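Local coordinates for ATP phosphoribosyltransferase regulatory subunit (Thermotoga maritima, PDB 1USY), which is probably required for the first step of histidine biosynthesis and may let histidine feedback-regulate ATP phosphoribosyltransferase, at residues B[92-106]-B[255-269]. Residues are numbered along the deposited sequence; the frame is centred on the assembly and turned at random.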
ATOM      1  N   GLN B  92      15.507 -21.721  -6.236  1.00 18.60           N
ATOM      2  CA  GLN B  92      15.318 -23.127  -5.867  1.00 17.27           C
ATOM      3  C   GLN B  92      15.062 -24.076  -7.027  1.00 20.88           C
ATOM      4  O   GLN B  92      14.385 -23.722  -8.012  1.00 20.66           O
ATOM      5  CB  GLN B  92      14.142 -23.259  -4.912  1.00 20.23           C
ATOM      6  CG  GLN B  92      14.525 -23.103  -3.469  1.00 25.15           C
ATOM      7  CD  GLN B  92      13.349 -23.319  -2.539  1.00 28.24           C
ATOM      8  OE1 GLN B  92      12.508 -24.192  -2.785  1.00 29.26           O
ATOM      9  NE2 GLN B  92      13.271 -22.511  -1.488  1.00 19.89           N
ATOM     10  N   LEU B  93      15.586 -25.286  -6.895  1.00 17.52           N
ATOM     11  CA  LEU B  93      15.227 -26.364  -7.802  1.00 20.10           C
ATOM     12  C   LEU B  93      14.404 -27.355  -7.027  1.00 18.98           C
ATOM     13  O   LEU B  93      14.760 -27.685  -5.928  1.00 26.09           O
ATOM     14  CB  LEU B  93      16.466 -27.062  -8.371  1.00 13.07           C
ATOM     15  CG  LEU B  93      17.422 -26.170  -9.152  1.00 18.40           C
ATOM     16  CD1 LEU B  93      18.560 -26.964  -9.863  1.00 19.05           C
ATOM     17  CD2 LEU B  93      16.667 -25.328 -10.159  1.00 26.37           C
ATOM     18  N   GLY B  94      13.307 -27.851  -7.587  1.00 21.84           N
ATOM     19  CA  GLY B  94      12.516 -28.821  -6.852  1.00 17.14           C
ATOM     20  C   GLY B  94      11.547 -29.732  -7.563  1.00 17.71           C
ATOM     21  O   GLY B  94      11.268 -29.603  -8.757  1.00 18.36           O
ATOM     22  N   LEU B  95      11.048 -30.696  -6.806  1.00 16.54           N
ATOM     23  CA  LEU B  95      10.142 -31.699  -7.336  1.00 14.24           C
ATOM     24  C   LEU B  95       8.946 -31.745  -6.425  1.00 17.19           C
ATOM     25  O   LEU B  95       8.993 -31.322  -5.277  1.00 20.85           O
ATOM     26  CB  LEU B  95      10.784 -33.079  -7.396  1.00  8.98           C
ATOM     27  CG  LEU B  95      12.191 -33.209  -7.963  1.00 17.82           C
ATOM     28  CD1 LEU B  95      12.824 -34.596  -7.633  1.00 17.64           C
ATOM     29  CD2 LEU B  95      12.171 -32.932  -9.464  1.00 15.26           C
ATOM     30  N   GLU B  96       7.866 -32.287  -6.956  1.00 22.33           N
ATOM     31  CA  GLU B  96       6.620 -32.410  -6.249  1.00 24.80           C
ATOM     32  C   GLU B  96       5.836 -33.552  -6.922  1.00 23.37           C
ATOM     33  O   GLU B  96       5.538 -33.475  -8.116  1.00 27.80           O
ATOM     34  CB  GLU B  96       5.907 -31.073  -6.367  1.00 25.19           C
ATOM     35  CG  GLU B  96       5.213 -30.604  -5.116  1.00 36.03           C
ATOM     36  CD  GLU B  96       6.128 -30.495  -3.917  1.00 41.31           C
ATOM     37  OE1 GLU B  96       5.953 -31.324  -3.010  1.00 44.87           O
ATOM     38  OE2 GLU B  96       6.980 -29.571  -3.850  1.00 47.85           O
ATOM     39  N   LYS B  97       5.567 -34.634  -6.185  1.00 22.96           N
ATOM     40  CA  LYS B  97       4.658 -35.706  -6.647  1.00 19.57           C
ATOM     41  C   LYS B  97       3.437 -35.870  -5.721  1.00 20.04           C
ATOM     42  O   LYS B  97       3.562 -36.231  -4.559  1.00 24.67           O
ATOM     43  CB  LYS B  97       5.389 -37.030  -6.807  1.00 15.66           C
ATOM     44  CG  LYS B  97       4.481 -38.232  -6.831  1.00 18.45           C
ATOM     45  CD  LYS B  97       4.378 -38.939  -8.177  1.00 24.83           C
ATOM     46  CE  LYS B  97       3.372 -40.115  -8.035  1.00 26.88           C
ATOM     47  NZ  LYS B  97       3.167 -40.963  -9.218  1.00 25.85           N
ATOM     48  N   VAL B  98       2.260 -35.552  -6.236  1.00 23.88           N
ATOM     49  CA  VAL B  98       1.025 -35.711  -5.485  1.00 23.96           C
ATOM     50  C   VAL B  98       0.054 -36.396  -6.420  1.00 27.68           C
ATOM     51  O   VAL B  98      -0.312 -35.803  -7.445  1.00 24.58           O
ATOM     52  CB  VAL B  98       0.381 -34.359  -5.093  1.00 23.51           C
ATOM     53  CG1 VAL B  98      -0.858 -34.581  -4.231  1.00 24.67           C
ATOM     54  CG2 VAL B  98       1.378 -33.439  -4.407  1.00 25.29           C
ATOM     55  N   PRO B  99      -0.401 -37.603  -6.078  1.00 27.26           N
ATOM     56  CA  PRO B  99      -0.204 -38.256  -4.786  1.00 25.86           C
ATOM     57  C   PRO B  99       0.968 -39.231  -4.733  1.00 26.97           C
ATOM     58  O   PRO B  99       1.332 -39.856  -5.737  1.00 29.94           O
ATOM     59  CB  PRO B  99      -1.511 -39.030  -4.583  1.00 27.38           C
ATOM     60  CG  PRO B  99      -2.292 -38.859  -5.887  1.00 28.44           C
ATOM     61  CD  PRO B  99      -1.297 -38.403  -6.932  1.00 30.93           C
ATOM     62  N   ARG B 100       1.544 -39.334  -3.539  1.00 28.02           N
ATOM     63  CA  ARG B 100       2.528 -40.341  -3.203  1.00 29.80           C
ATOM     64  C   ARG B 100       1.778 -41.635  -3.041  1.00 29.87           C
ATOM     65  O   ARG B 100       0.912 -41.755  -2.179  1.00 31.61           O
ATOM     66  CB  ARG B 100       3.230 -39.976  -1.895  1.00 32.42           C
ATOM     67  CG  ARG B 100       4.034 -41.104  -1.257  1.00 38.65           C
ATOM     68  CD  ARG B 100       4.703 -40.724   0.049  1.00 43.13           C
ATOM     69  NE  ARG B 100       3.882 -41.049   1.222  1.00 48.44           N
ATOM     70  CZ  ARG B 100       3.175 -40.161   1.919  1.00 47.78           C
ATOM     71  NH1 ARG B 100       3.167 -38.877   1.576  1.00 46.82           N
ATOM     72  NH2 ARG B 100       2.471 -40.552   2.972  1.00 49.18           N
ATOM     73  N   ASN B 101       2.083 -42.597  -3.894  1.00 31.10           N
ATOM     74  CA  ASN B 101       1.371 -43.875  -3.857  1.00 31.37           C
ATOM     75  C   ASN B 101       2.134 -44.917  -3.022  1.00 31.22           C
ATOM     76  O   ASN B 101       1.539 -45.849  -2.469  1.00 24.89           O
ATOM     77  CB  ASN B 101       1.055 -44.383  -5.286  1.00 29.48           C
ATOM     78  CG  ASN B 101       0.043 -43.494  -6.016  1.00 32.02           C
ATOM     79  OD1 ASN B 101       0.332 -42.972  -7.098  1.00 27.07           O
ATOM     80  ND2 ASN B 101      -1.154 -43.323  -5.426  1.00 33.73           N
ATOM     81  N   SER B 102       3.446 -44.723  -2.906  1.00 28.58           N
ATOM     82  CA  SER B 102       4.283 -45.660  -2.193  1.00 31.06           C
ATOM     83  C   SER B 102       5.591 -44.983  -1.783  1.00 30.64           C
ATOM     84  O   SER B 102       5.896 -43.875  -2.228  1.00 28.42           O
ATOM     85  CB  SER B 102       4.570 -46.872  -3.082  1.00 30.53           C
ATOM     86  OG  SER B 102       4.903 -46.449  -4.397  1.00 40.03           O
ATOM     87  N   LEU B 103       6.362 -45.658  -0.935  1.00 29.08           N
ATOM     88  CA  LEU B 103       7.704 -45.207  -0.603  1.00 30.43           C
ATOM     89  C   LEU B 103       8.527 -45.004  -1.881  1.00 30.56           C
ATOM     90  O   LEU B 103       9.318 -44.045  -1.967  1.00 30.33           O
ATOM     91  CB  LEU B 103       8.394 -46.226   0.305  1.00 30.64           C
ATOM     92  CG  LEU B 103       9.259 -45.741   1.468  1.00 29.82           C
ATOM     93  CD1 LEU B 103      10.204 -46.877   1.809  1.00 29.27           C
ATOM     94  CD2 LEU B 103      10.018 -44.469   1.152  1.00 29.15           C
ATOM     95  N   ASP B 104       8.330 -45.907  -2.857  1.00 27.86           N
ATOM     96  CA  ASP B 104       9.034 -45.857  -4.136  1.00 28.16           C
ATOM     97  C   ASP B 104       8.946 -44.486  -4.808  1.00 30.73           C
ATOM     98  O   ASP B 104       9.889 -44.063  -5.505  1.00 27.12           O
ATOM     99  CB  ASP B 104       8.516 -46.922  -5.069  1.00 32.76           C
ATOM    100  CG  ASP B 104       9.039 -48.299  -4.725  1.00 35.45           C
ATOM    101  OD1 ASP B 104       9.525 -48.459  -3.594  1.00 37.45           O
ATOM    102  OD2 ASP B 104       9.002 -49.276  -5.515  1.00 35.14           O
ATOM    103  N   ASP B 105       7.835 -43.781  -4.563  1.00 29.07           N
ATOM    104  CA  ASP B 105       7.645 -42.415  -5.065  1.00 21.30           C
ATOM    105  C   ASP B 105       8.523 -41.404  -4.350  1.00 23.00           C
ATOM    106  O   ASP B 105       9.080 -40.516  -4.999  1.00 18.75           O
ATOM    107  CB  ASP B 105       6.190 -42.004  -4.976  1.00 23.77           C
ATOM    108  CG  ASP B 105       5.378 -42.597  -6.079  1.00 29.94           C
ATOM    109  OD1 ASP B 105       5.813 -42.499  -7.241  1.00 39.56           O
ATOM    110  OD2 ASP B 105       4.311 -43.200  -5.892  1.00 35.13           O
ATOM    111  N   SER B 106       8.655 -41.559  -3.026  1.00 21.85           N
ATOM    112  CA  SER B 106       9.498 -40.693  -2.221  1.00 20.13           C
ATOM    113  C   SER B 106      10.933 -40.950  -2.580  1.00 20.73           C
ATOM    114  O   SER B 106      11.713 -40.006  -2.704  1.00 19.79           O
ATOM    115  CB  SER B 106       9.314 -40.937  -0.725  1.00 21.68           C
ATOM    116  OG  SER B 106       7.969 -40.841  -0.341  1.00 23.27           O
ATOM    117  N   GLU B 255       7.931 -36.221   2.981  1.00 21.12           N
ATOM    118  CA  GLU B 255       6.544 -36.634   2.838  1.00 15.76           C
ATOM    119  C   GLU B 255       5.617 -35.719   3.651  1.00 20.99           C
ATOM    120  O   GLU B 255       5.978 -35.246   4.738  1.00 18.21           O
ATOM    121  CB  GLU B 255       6.399 -38.075   3.288  1.00 17.54           C
ATOM    122  CG  GLU B 255       7.110 -39.057   2.365  1.00 24.05           C
ATOM    123  CD  GLU B 255       7.093 -40.510   2.861  1.00 25.04           C
ATOM    124  OE1 GLU B 255       7.273 -41.417   2.029  1.00 25.12           O
ATOM    125  OE2 GLU B 255       6.935 -40.756   4.075  1.00 21.80           O
ATOM    126  N   TYR B 256       4.418 -35.484   3.113  1.00 21.38           N
ATOM    127  CA  TYR B 256       3.424 -34.610   3.735  1.00 22.53           C
ATOM    128  C   TYR B 256       2.027 -35.061   3.388  1.00 24.57           C
ATOM    129  O   TYR B 256       1.811 -35.768   2.399  1.00 25.96           O
ATOM    130  CB  TYR B 256       3.603 -33.160   3.286  1.00 18.60           C
ATOM    131  CG  TYR B 256       3.646 -32.986   1.779  1.00 22.94           C
ATOM    132  CD1 TYR B 256       2.478 -32.717   1.060  1.00 21.38           C
ATOM    133  CD2 TYR B 256       4.855 -33.096   1.068  1.00 18.49           C
ATOM    134  CE1 TYR B 256       2.506 -32.558  -0.330  1.00 24.42           C
ATOM    135  CE2 TYR B 256       4.887 -32.949  -0.326  1.00 24.85           C
ATOM    136  CZ  TYR B 256       3.698 -32.674  -1.012  1.00 24.90           C
ATOM    137  OH  TYR B 256       3.685 -32.497  -2.366  1.00 24.69           O
ATOM    138  N   THR B 257       1.081 -34.618   4.209  1.00 29.89           N
ATOM    139  CA  THR B 257      -0.346 -34.845   3.994  1.00 32.92           C
ATOM    140  C   THR B 257      -1.112 -33.518   3.913  1.00 35.68           C
ATOM    141  O   THR B 257      -0.969 -32.659   4.793  1.00 36.63           O
ATOM    142  CB  THR B 257      -0.894 -35.702   5.143  1.00 31.15           C
ATOM    143  OG1 THR B 257      -0.266 -36.981   5.091  1.00 37.58           O
ATOM    144  CG2 THR B 257      -2.347 -36.042   4.927  1.00 34.12           C
ATOM    145  N   VAL B 258      -1.920 -33.343   2.866  1.00 39.04           N
ATOM    146  CA  VAL B 258      -2.864 -32.205   2.819  1.00 40.82           C
ATOM    147  C   VAL B 258      -4.271 -32.716   2.593  1.00 42.95           C
ATOM    148  O   VAL B 258      -4.678 -32.963   1.460  1.00 42.65           O
ATOM    149  CB  VAL B 258      -2.515 -31.101   1.749  1.00 41.43           C
ATOM    150  CG1 VAL B 258      -3.331 -29.819   2.003  1.00 34.50           C
ATOM    151  CG2 VAL B 258      -1.017 -30.781   1.719  1.00 37.99           C
ATOM    152  N   ASN B 259      -5.008 -32.862   3.691  1.00 48.22           N
ATOM    153  CA  ASN B 259      -6.376 -33.396   3.672  1.00 48.04           C
ATOM    154  C   ASN B 259      -6.525 -34.767   2.987  1.00 45.40           C
ATOM    155  O   ASN B 259      -6.999 -34.850   1.843  1.00 47.15           O
ATOM    156  CB  ASN B 259      -7.334 -32.367   3.048  1.00 54.30           C
ATOM    157  CG  ASN B 259      -7.302 -31.034   3.771  1.00 58.64           C
ATOM    158  OD1 ASN B 259      -7.973 -30.846   4.797  1.00 61.14           O
ATOM    159  ND2 ASN B 259      -6.508 -30.107   3.254  1.00 57.40           N
ATOM    160  N   GLY B 260      -6.121 -35.829   3.688  1.00 41.28           N
ATOM    161  CA  GLY B 260      -6.194 -37.196   3.176  1.00 46.21           C
ATOM    162  C   GLY B 260      -5.407 -37.408   1.891  1.00 47.87           C
ATOM    163  O   GLY B 260      -5.544 -38.441   1.211  1.00 49.29           O
ATOM    164  N   GLU B 261      -4.581 -36.409   1.586  1.00 46.64           N
ATOM    165  CA  GLU B 261      -3.765 -36.344   0.391  1.00 47.45           C
ATOM    166  C   GLU B 261      -2.268 -36.435   0.705  1.00 42.75           C
ATOM    167  O   GLU B 261      -1.657 -35.484   1.225  1.00 38.77           O
ATOM    168  CB  GLU B 261      -4.034 -35.024  -0.318  1.00 51.42           C
ATOM    169  CG  GLU B 261      -5.336 -35.011  -1.084  1.00 62.00           C
ATOM    170  CD  GLU B 261      -5.094 -34.890  -2.573  1.00 67.05           C
ATOM    171  OE1 GLU B 261      -4.534 -33.847  -2.995  1.00 71.14           O
ATOM    172  OE2 GLU B 261      -5.444 -35.840  -3.314  1.00 67.36           O
ATOM    173  N   LYS B 262      -1.682 -37.567   0.342  1.00 36.87           N
ATOM    174  CA  LYS B 262      -0.250 -37.777   0.507  1.00 33.30           C
ATOM    175  C   LYS B 262       0.573 -37.288  -0.693  1.00 28.33           C
ATOM    176  O   LYS B 262       0.326 -37.698  -1.818  1.00 21.96           O
ATOM    177  CB  LYS B 262       0.018 -39.266   0.747  1.00 32.74           C
ATOM    178  CG  LYS B 262      -0.371 -39.758   2.126  1.00 33.97           C
ATOM    179  CD  LYS B 262      -1.358 -40.901   2.015  1.00 41.54           C
ATOM    180  CE  LYS B 262      -1.043 -42.036   2.957  1.00 42.97           C
ATOM    181  NZ  LYS B 262      -2.336 -42.696   3.294  1.00 43.86           N
ATOM    182  N   GLY B 263       1.571 -36.448  -0.432  1.00 26.36           N
ATOM    183  CA  GLY B 263       2.566 -36.088  -1.436  1.00 27.83           C
ATOM    184  C   GLY B 263       3.979 -36.067  -0.887  1.00 24.97           C
ATOM    185  O   GLY B 263       4.155 -36.153   0.311  1.00 23.59           O
ATOM    186  N   VAL B 264       4.977 -35.979  -1.769  1.00 27.80           N
ATOM    187  CA  VAL B 264       6.383 -35.805  -1.397  1.00 25.73           C
ATOM    188  C   VAL B 264       6.943 -34.716  -2.270  1.00 24.48           C
ATOM    189  O   VAL B 264       6.502 -34.529  -3.415  1.00 20.63           O
ATOM    190  CB  VAL B 264       7.294 -36.980  -1.803  1.00 27.96           C
ATOM    191  CG1 VAL B 264       8.373 -37.272  -0.738  1.00 33.19           C
ATOM    192  CG2 VAL B 264       6.540 -38.170  -2.292  1.00 28.18           C
ATOM    193  N   GLY B 265       7.987 -34.078  -1.770  1.00 21.07           N
ATOM    194  CA  GLY B 265       8.635 -33.021  -2.495  1.00 24.24           C
ATOM    195  C   GLY B 265       9.995 -32.808  -1.926  1.00 24.09           C
ATOM    196  O   GLY B 265      10.302 -33.305  -0.851  1.00 30.20           O
ATOM    197  N   GLY B 266      10.798 -32.055  -2.659  1.00 25.44           N
ATOM    198  CA  GLY B 266      12.171 -31.809  -2.316  1.00 24.39           C
ATOM    199  C   GLY B 266      12.562 -30.571  -3.068  1.00 27.13           C
ATOM    200  O   GLY B 266      12.034 -30.303  -4.132  1.00 25.41           O
ATOM    201  N   SER B 267      13.522 -29.855  -2.500  1.00 30.74           N
ATOM    202  CA  SER B 267      13.989 -28.570  -2.953  1.00 30.30           C
ATOM    203  C   SER B 267      15.493 -28.586  -2.880  1.00 31.44           C
ATOM    204  O   SER B 267      16.074 -29.149  -1.940  1.00 32.60           O
ATOM    205  CB  SER B 267      13.515 -27.493  -1.969  1.00 32.18           C
ATOM    206  OG  SER B 267      12.444 -26.746  -2.501  1.00 37.55           O
ATOM    207  N   ILE B 268      16.131 -27.921  -3.830  1.00 26.55           N
ATOM    208  CA  ILE B 268      17.514 -27.580  -3.677  1.00 17.94           C
ATOM    209  C   ILE B 268      17.711 -26.074  -3.691  1.00 23.90           C
ATOM    210  O   ILE B 268      17.076 -25.358  -4.492  1.00 22.44           O
ATOM    211  CB  ILE B 268      18.331 -28.179  -4.782  1.00 22.64           C
ATOM    212  CG1 ILE B 268      18.413 -29.681  -4.647  1.00 19.60           C
ATOM    213  CG2 ILE B 268      19.742 -27.551  -4.801  1.00 23.89           C
ATOM    214  CD1 ILE B 268      18.745 -30.329  -5.924  1.00 19.89           C
ATOM    215  N   PHE B 269      18.625 -25.613  -2.833  1.00 22.51           N
ATOM    216  CA  PHE B 269      19.050 -24.212  -2.788  1.00 27.00           C
ATOM    217  C   PHE B 269      20.375 -23.901  -3.519  1.00 30.17           C
ATOM    218  O   PHE B 269      21.451 -24.284  -3.052  1.00 34.37           O
ATOM    219  CB  PHE B 269      19.103 -23.752  -1.332  1.00 24.06           C
ATOM    220  CG  PHE B 269      18.002 -24.337  -0.462  1.00 26.91           C
ATOM    221  CD1 PHE B 269      16.668 -23.953  -0.633  1.00 23.12           C
ATOM    222  CD2 PHE B 269      18.308 -25.278   0.546  1.00 30.88           C
ATOM    223  CE1 PHE B 269      15.622 -24.486   0.178  1.00 22.24           C
ATOM    224  CE2 PHE B 269      17.298 -25.830   1.376  1.00 24.05           C
ATOM    225  CZ  PHE B 269      15.926 -25.426   1.174  1.00 31.32           C
TER
HETATM  226  O   HOH W   1       4.863 -43.727   1.575  1.00 20.27           O
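The Arg100 guanidinium lies between Glu255 and Lys262. CB of Glu255 is over one face, and CB of Lys262 over the opposite one. This site and the Gln92-Phe269 pair lie at opposite ends of antiparallel strands 92-98 and 262-269, central neighbours in the mixed sheet of the class-II aminoacyl-tRNA synthetase fold. The Arg100 chain leaves with CG anti to the backbone N (chi1 166°) and bends at chi3, which sets the guanidinium between its two neighbours. The Glu255 carboxylate is stacked on it, the planes 29° apart. Arg100 NE and Glu255 OE1 form a salt bridge at 3.5 Å, an electrostatic pairing only, because the oxygen lies well out of the guanidinium plane. At the edge, in or near the plane, NE donates to a water, and NH1 makes weak bonds to Gly263 O and Tyr256 O. At the Phe269 ring, Gln92 NE2 sits in plane at the edge, 3.5 Å from Phe269 CE1, with the amide nearly perpendicular to the ring.

Backbone bonds join Leu93 to Ile268, Leu95 to Gly266 and Lys97 to Val264. Strand 71-83 pairs with the other edge of 92-98. Glu96 OE1 lies over the Gly265 backbone, where there is no side chain. Tyr256 OH donates to Glu96 OE1 at 2.6 Å, from its anti side and somewhat out of the carboxylate plane.

Gln92 OE1 accepts a bond from Ser267 OG, which also bonds Tyr75. A leucine in place of Gln92 would probably leave Ser267 OG without this acceptor and the Phe269 edge without its amide neighbour.

Beyond the strand, Arg100 N donates to Lys262 O. From helix 103-120, Ser106 OG donates to the anti lone pair of Glu255 OE1 at 2.5 Å.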